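FAD:protein FMN transferase (PDB 6NXI) probably transfers the FMN moiety of FAD to a threonine hydroxyl of target flavoproteins, forming a covalent link in a reaction that uses magnesium. Local coordinates at residues A[20-25]-A[195-200]. Residues are numbered along the deposited sequence; the frame is centred on the assembly and turned at random.
Sequences NIKYIQ and VPWRIA
The indole NE1 of W197 donates a hydrogen bond to the backbone O of K188, and the same ring carries its other end across to K22 and I24. Tryptophan suits this place because one side chain does both jobs: the N-H answers a carbonyl at the end of strand 184-188, while the six-membered ring supplies a broad apolar surface. The reach is long, since the CA atoms of K22 and W197 stand 10.0 Å apart and the W197 side chain bridges more than half of that gap. With chi1 at -64°, CG is anti to the carbonyl carbon, which sends the ring out toward the strand that bears K22.

On strand 17-24, K22 CB comes obliquely to the ring, 4.0 Å from W197 CZ3. Lysine can serve here because its aliphatic base does the touching; the extended chain beyond CG then carries the ammonium away from the indole. I24, two residues on and facing the same way, brings its branch tip CD1 to 4.1 Å from W197 CH2, also obliquely. Its beta-branched shape suits an extended strand, and its apolar bulk suits a buried place. Q7, from the neighbouring strand 7-14, touches all three side chains. The contact is small, burying 142 Å².

I21 and Y23 pack instead on helix 32-50, so the alternation of an extended strand gives one set of side chains to the helix and the other to W197. This is sheet-face packing in the ApbE fold, joining the loop that leads into the hairpin of strands 199-203 and 211-215 to the antiparallel main sheet, away from the FAD and magnesium sites.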
ATOM      1  N   ASN A  20      -1.651  -4.014 -14.330  1.00 20.60           N
ATOM      2  CA  ASN A  20      -0.853  -4.596 -15.424  1.00 20.83           C
ATOM      3  C   ASN A  20      -0.417  -5.969 -14.961  1.00 21.14           C
ATOM      4  O   ASN A  20       0.267  -6.081 -13.961  1.00 21.63           O
ATOM      5  CB  ASN A  20       0.334  -3.755 -15.822  1.00 21.30           C
ATOM      6  CG  ASN A  20      -0.081  -2.480 -16.500  1.00 21.99           C
ATOM      7  OD1 ASN A  20      -0.554  -2.488 -17.644  1.00 22.62           O
ATOM      8  ND2 ASN A  20       0.123  -1.377 -15.781  1.00 21.20           N
ATOM      9  N   ILE A  21      -0.861  -6.991 -15.661  1.00 21.11           N
ATOM     10  CA  ILE A  21      -0.494  -8.374 -15.318  1.00 22.68           C
ATOM     11  C   ILE A  21       0.255  -8.924 -16.529  1.00 21.17           C
ATOM     12  O   ILE A  21      -0.274  -8.833 -17.641  1.00 22.60           O
ATOM     13  CB  ILE A  21      -1.730  -9.163 -14.918  1.00 25.13           C
ATOM     14  CG1 ILE A  21      -2.298  -8.545 -13.629  1.00 26.48           C
ATOM     15  CG2 ILE A  21      -1.389 -10.655 -14.799  1.00 24.59           C
ATOM     16  CD1 ILE A  21      -3.712  -8.847 -13.403  1.00 30.55           C
ATOM     17  N   LYS A  22       1.427  -9.472 -16.319  1.00 22.04           N
ATOM     18  CA  LYS A  22       2.199 -10.160 -17.374  1.00 21.94           C
ATOM     19  C   LYS A  22       2.423 -11.594 -16.935  1.00 22.10           C
ATOM     20  O   LYS A  22       2.756 -11.833 -15.761  1.00 21.12           O
ATOM     21  CB  LYS A  22       3.537  -9.481 -17.671  1.00 22.73           C
ATOM     22  CG  LYS A  22       3.380  -8.104 -18.275  1.00 23.32           C
ATOM     23  CD  LYS A  22       4.750  -7.418 -18.495  1.00 25.54           C
ATOM     24  CE  LYS A  22       4.599  -6.081 -19.196  1.00 26.17           C
ATOM     25  NZ  LYS A  22       5.883  -5.462 -19.602  1.00 27.51           N
ATOM     26  N   TYR A  23       2.205 -12.532 -17.837  1.00 20.88           N
ATOM     27  CA  TYR A  23       2.460 -13.944 -17.480  1.00 21.45           C
ATOM     28  C   TYR A  23       2.991 -14.649 -18.717  1.00 22.69           C
ATOM     29  O   TYR A  23       2.806 -14.188 -19.859  1.00 23.09           O
ATOM     30  CB  TYR A  23       1.226 -14.606 -16.851  1.00 21.98           C
ATOM     31  CG  TYR A  23       0.094 -14.801 -17.818  1.00 21.97           C
ATOM     32  CD1 TYR A  23      -0.903 -13.857 -17.936  1.00 23.19           C
ATOM     33  CD2 TYR A  23      -0.010 -15.946 -18.595  1.00 22.62           C
ATOM     34  CE1 TYR A  23      -1.946 -14.002 -18.831  1.00 24.80           C
ATOM     35  CE2 TYR A  23      -1.057 -16.110 -19.478  1.00 23.59           C
ATOM     36  CZ  TYR A  23      -2.033 -15.137 -19.596  1.00 24.24           C
ATOM     37  OH  TYR A  23      -3.079 -15.269 -20.473  1.00 27.10           O
ATOM     38  N   ILE A  24       3.590 -15.813 -18.471  1.00 23.08           N
ATOM     39  CA  ILE A  24       4.187 -16.620 -19.552  1.00 24.18           C
ATOM     40  C   ILE A  24       3.220 -17.754 -19.876  1.00 25.23           C
ATOM     41  O   ILE A  24       2.871 -18.505 -18.987  1.00 24.36           O
ATOM     42  CB  ILE A  24       5.602 -17.114 -19.234  1.00 24.89           C
ATOM     43  CG1 ILE A  24       6.520 -15.948 -18.827  1.00 24.04           C
ATOM     44  CG2 ILE A  24       6.146 -17.845 -20.458  1.00 26.47           C
ATOM     45  CD1 ILE A  24       6.559 -14.797 -19.828  1.00 24.55           C
ATOM     46  N   GLN A  25       2.797 -17.815 -21.130  1.00 26.03           N
ATOM     47  CA  GLN A  25       1.880 -18.870 -21.631  1.00 28.36           C
ATOM     48  C   GLN A  25       2.584 -20.200 -21.401  1.00 28.93           C
ATOM     49  O   GLN A  25       3.815 -20.309 -21.638  1.00 29.53           O
ATOM     50  CB  GLN A  25       1.538 -18.567 -23.095  1.00 31.27           C
ATOM     51  CG  GLN A  25       0.523 -19.539 -23.686  1.00 33.88           C
ATOM     52  CD  GLN A  25      -0.835 -19.437 -23.026  1.00 36.00           C
ATOM     53  OE1 GLN A  25      -1.240 -18.381 -22.573  1.00 38.23           O
ATOM     54  NE2 GLN A  25      -1.586 -20.536 -23.016  1.00 41.30           N
ATOM     55  N   VAL A 195      14.665 -15.016 -17.450  1.00 27.86           N
ATOM     56  CA  VAL A 195      15.389 -14.484 -16.269  1.00 28.10           C
ATOM     57  C   VAL A 195      14.372 -13.927 -15.281  1.00 26.92           C
ATOM     58  O   VAL A 195      13.258 -13.555 -15.651  1.00 24.85           O
ATOM     59  CB  VAL A 195      16.435 -13.443 -16.653  1.00 29.73           C
ATOM     60  CG1 VAL A 195      17.509 -14.036 -17.532  1.00 31.12           C
ATOM     61  CG2 VAL A 195      15.822 -12.202 -17.270  1.00 29.32           C
ATOM     62  N   PRO A 196      14.734 -13.869 -13.983  1.00 27.50           N
ATOM     63  CA  PRO A 196      13.829 -13.326 -12.994  1.00 26.22           C
ATOM     64  C   PRO A 196      13.385 -11.919 -13.409  1.00 26.01           C
ATOM     65  O   PRO A 196      14.177 -11.156 -13.974  1.00 25.84           O
ATOM     66  CB  PRO A 196      14.661 -13.301 -11.719  1.00 27.39           C
ATOM     67  CG  PRO A 196      15.715 -14.396 -11.956  1.00 29.21           C
ATOM     68  CD  PRO A 196      16.041 -14.272 -13.423  1.00 29.22           C
ATOM     69  N   TRP A 197      12.124 -11.601 -13.112  1.00 22.69           N
ATOM     70  CA  TRP A 197      11.479 -10.346 -13.581  1.00 22.15           C
ATOM     71  C   TRP A 197      12.286  -9.154 -13.072  1.00 23.45           C
ATOM     72  O   TRP A 197      12.696  -9.195 -11.887  1.00 24.11           O
ATOM     73  CB  TRP A 197      10.036 -10.268 -13.034  1.00 20.83           C
ATOM     74  CG  TRP A 197       9.122 -11.350 -13.540  1.00 21.75           C
ATOM     75  CD1 TRP A 197       8.904 -12.568 -12.955  1.00 22.24           C
ATOM     76  CD2 TRP A 197       8.347 -11.342 -14.738  1.00 21.57           C
ATOM     77  NE1 TRP A 197       8.098 -13.332 -13.743  1.00 22.21           N
ATOM     78  CE2 TRP A 197       7.713 -12.608 -14.830  1.00 21.16           C
ATOM     79  CE3 TRP A 197       8.096 -10.408 -15.741  1.00 22.02           C
ATOM     80  CZ2 TRP A 197       6.826 -12.919 -15.853  1.00 21.54           C
ATOM     81  CZ3 TRP A 197       7.223 -10.716 -16.771  1.00 22.09           C
ATOM     82  CH2 TRP A 197       6.603 -11.973 -16.830  1.00 22.04           C
ATOM     83  N   ARG A 198      12.342  -8.090 -13.862  1.00 24.14           N
ATOM     84  CA  ARG A 198      13.209  -6.909 -13.603  1.00 25.34           C
ATOM     85  C   ARG A 198      12.327  -5.740 -13.182  1.00 24.82           C
ATOM     86  O   ARG A 198      11.319  -5.406 -13.845  1.00 24.21           O
ATOM     87  CB  ARG A 198      14.065  -6.617 -14.852  1.00 29.16           C
ATOM     88  CG  ARG A 198      15.005  -7.764 -15.198  1.00 34.30           C
ATOM     89  CD  ARG A 198      15.722  -7.685 -16.540  1.00 41.52           C
ATOM     90  NE  ARG A 198      16.919  -6.853 -16.370  1.00 46.90           N
ATOM     91  CZ  ARG A 198      17.240  -5.748 -17.055  1.00 52.99           C
ATOM     92  NH1 ARG A 198      16.489  -5.277 -18.044  1.00 54.32           N
ATOM     93  NH2 ARG A 198      18.362  -5.112 -16.749  1.00 54.98           N
ATOM     94  N   ILE A 199      12.604  -5.146 -12.005  1.00 24.20           N
ATOM     95  CA  ILE A 199      11.846  -3.933 -11.623  1.00 24.49           C
ATOM     96  C   ILE A 199      12.891  -2.827 -11.483  1.00 25.17           C
ATOM     97  O   ILE A 199      14.063  -3.110 -11.287  1.00 26.64           O
ATOM     98  CB  ILE A 199      11.022  -4.142 -10.332  1.00 26.65           C
ATOM     99  CG1 ILE A 199      11.975  -4.265  -9.154  1.00 28.33           C
ATOM    100  CG2 ILE A 199      10.078  -5.362 -10.461  1.00 27.69           C
ATOM    101  CD1 ILE A 199      11.293  -4.172  -7.827  1.00 30.18           C
ATOM    102  N   ALA A 200      12.471  -1.592 -11.579  1.00 26.24           N
ATOM    103  CA  ALA A 200      13.379  -0.435 -11.410  1.00 28.13           C
ATOM    104  C   ALA A 200      13.081   0.281 -10.104  1.00 27.73           C
ATOM    105  O   ALA A 200      11.909   0.512  -9.774  1.00 27.73           O
ATOM    106  CB  ALA A 200      13.243   0.467 -12.609  1.00 28.43           C
TER